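Local coordinates for protein diguanylate cyclase DosC (Escherichia coli, PDB 4ZVA) that makes the second messenger cyclic-di-GMP, a synthesis probably controlled by oxygen binding to the heme of its globin domain, at residues A20-I25 / Y132-N137. Numbering follows the deposited sequence.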
loop_
_atom_site.group_PDB
_atom_site.type_symbol
_atom_site.label_atom_id
_atom_site.label_comp_id
_atom_site.label_asym_id
_atom_site.label_seq_id
_atom_site.Cartn_x
_atom_site.Cartn_y
_atom_site.Cartn_z
ATOM N N ALA A 20 -0.770 19.841 4.516
ATOM C CA ALA A 20 -0.710 20.968 3.587
ATOM C C ALA A 20 0.297 20.707 2.478
ATOM O O ALA A 20 0.040 21.004 1.313
ATOM C CB ALA A 20 -0.359 22.240 4.324
ATOM N N LYS A 21 1.437 20.130 2.845
ATOM C CA LYS A 21 2.480 19.838 1.874
ATOM C C LYS A 21 2.093 18.639 1.023
ATOM O O LYS A 21 2.463 18.556 -0.148
ATOM C CB LYS A 21 3.815 19.592 2.579
ATOM C CG LYS A 21 4.393 20.836 3.231
ATOM C CD LYS A 21 5.747 20.565 3.863
ATOM C CE LYS A 21 6.329 21.833 4.464
ATOM N NZ LYS A 21 5.474 22.366 5.560
ATOM N N ALA A 22 1.332 17.718 1.611
ATOM C CA ALA A 22 0.781 16.593 0.866
ATOM C C ALA A 22 -0.182 17.087 -0.213
ATOM O O ALA A 22 -0.175 16.594 -1.343
ATOM C CB ALA A 22 0.082 15.619 1.807
ATOM N N ALA A 23 -1.024 18.048 0.146
ATOM C CA ALA A 23 -1.936 18.650 -0.819
ATOM C C ALA A 23 -1.162 19.411 -1.892
ATOM O O ALA A 23 -1.528 19.383 -3.063
ATOM C CB ALA A 23 -2.924 19.576 -0.121
ATOM N N GLU A 24 -0.089 20.081 -1.483
ATOM C CA GLU A 24 0.728 20.853 -2.416
ATOM C C GLU A 24 1.344 19.936 -3.465
ATOM O O GLU A 24 1.291 20.222 -4.660
ATOM C CB GLU A 24 1.822 21.621 -1.664
ATOM C CG GLU A 24 2.513 22.717 -2.476
ATOM C CD GLU A 24 3.639 22.203 -3.356
ATOM O OE1 GLU A 24 4.158 21.099 -3.088
ATOM O OE2 GLU A 24 4.009 22.912 -4.317
ATOM N N ILE A 25 1.911 18.824 -3.009
ATOM C CA ILE A 25 2.495 17.832 -3.900
ATOM C C ILE A 25 1.452 17.307 -4.878
ATOM O O ILE A 25 1.713 17.182 -6.074
ATOM C CB ILE A 25 3.104 16.652 -3.108
ATOM C CG1 ILE A 25 4.373 17.098 -2.382
ATOM C CG2 ILE A 25 3.425 15.490 -4.031
ATOM C CD1 ILE A 25 5.494 17.503 -3.310
ATOM N N TYR A 132 4.973 11.595 2.962
ATOM C CA TYR A 132 4.914 10.313 2.279
ATOM C C TYR A 132 4.049 9.322 3.063
ATOM O O TYR A 132 3.270 8.573 2.477
ATOM C CB TYR A 132 6.328 9.765 2.079
ATOM C CG TYR A 132 6.405 8.403 1.435
ATOM C CD1 TYR A 132 5.955 8.196 0.140
ATOM C CD2 TYR A 132 6.958 7.326 2.117
ATOM C CE1 TYR A 132 6.038 6.948 -0.457
ATOM C CE2 TYR A 132 7.047 6.080 1.533
ATOM C CZ TYR A 132 6.586 5.894 0.249
ATOM O OH TYR A 132 6.677 4.648 -0.327
ATOM N N HIS A 133 4.181 9.338 4.386
ATOM C CA HIS A 133 3.377 8.469 5.248
ATOM C C HIS A 133 1.885 8.764 5.132
ATOM O O HIS A 133 1.085 7.859 4.895
ATOM C CB HIS A 133 3.816 8.611 6.705
ATOM C CG HIS A 133 2.894 7.946 7.682
ATOM N ND1 HIS A 133 2.160 8.650 8.610
ATOM C CD2 HIS A 133 2.579 6.641 7.862
ATOM C CE1 HIS A 133 1.438 7.807 9.329
ATOM N NE2 HIS A 133 1.673 6.583 8.895
ATOM N N PHE A 134 1.519 10.031 5.300
ATOM C CA PHE A 134 0.127 10.450 5.157
ATOM C C PHE A 134 -0.423 10.062 3.791
ATOM O O PHE A 134 -1.554 9.587 3.679
ATOM C CB PHE A 134 -0.011 11.961 5.366
ATOM C CG PHE A 134 -1.406 12.476 5.144
ATOM C CD1 PHE A 134 -2.369 12.345 6.131
ATOM C CD2 PHE A 134 -1.755 13.090 3.952
ATOM C CE1 PHE A 134 -3.654 12.814 5.934
ATOM C CE2 PHE A 134 -3.039 13.561 3.748
ATOM C CZ PHE A 134 -3.990 13.423 4.741
ATOM N N SER A 135 0.392 10.255 2.759
ATOM C CA SER A 135 -0.004 9.947 1.391
ATOM C C SER A 135 -0.224 8.449 1.193
ATOM O O SER A 135 -1.208 8.042 0.584
ATOM C CB SER A 135 1.047 10.453 0.402
ATOM O OG SER A 135 1.174 11.867 0.471
ATOM N N ILE A 136 0.701 7.635 1.694
ATOM C CA ILE A 136 0.575 6.185 1.569
ATOM C C ILE A 136 -0.680 5.691 2.287
ATOM O O ILE A 136 -1.471 4.936 1.722
ATOM C CB ILE A 136 1.807 5.448 2.129
ATOM C CG1 ILE A 136 3.025 5.691 1.236
ATOM C CG2 ILE A 136 1.539 3.953 2.222
ATOM C CD1 ILE A 136 2.841 5.219 -0.196
ATOM N N ASN A 137 -0.863 6.128 3.528
ATOM C CA ASN A 137 -2.023 5.721 4.311
ATOM C C ASN A 137 -3.332 6.199 3.686
ATOM O O ASN A 137 -4.337 5.493 3.725
ATOM C CB ASN A 137 -1.898 6.235 5.746
ATOM C CG ASN A 137 -0.977 5.377 6.593
ATOM O OD1 ASN A 137 -0.229 4.549 6.073
ATOM N ND2 ASN A 137 -1.015 5.584 7.902
HETATM O O HOH W 1 1.411 14.000 -1.446
#
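Helices 16-43 and 125-147 come together where Ala-22 faces Ser-135, with 6.7 Å between their CA atoms, and no direct hydrogen bond joins segments 20-25 and 132-137. One methyl group carries the apolar side of the contact. CB of Ala-22 points at the other helix and rests against two neighbouring side chains, lying 3.8 Å from CD2 of Phe-134 and 4.1 Å from OG of Ser-135; it meets the phenyl ring obliquely. Phe-134 reaches across because its CG stands anti to the backbone N (chi1 176°), and the Phe-134 side chain also touches Ala-14. Both helices belong to the protoglobin-type heme domain, and this buried meeting point pairs one of its early helices with its last modelled one, the side chain of Ser-135 lying about 12 Å from the heme. Beside the methyl, one water links the backbone carbonyl of Ala-22 to the side-chain hydroxyl of Ser-135: it donates to the carbonyl O of Ala-22 at 3.0 Å and to OG of Ser-135 at 2.9 Å. With OG beside its own backbone N (chi1 -62°), the serine also hydrogen-bonds the carbonyl O of Val-131, one turn earlier, which fixes the hydroxyl as an acceptor for the water. Val-131 packs against Ala-22 as well, while Tyr-132 and His-133, on the same helix, meet aromatic rings of the second subunit.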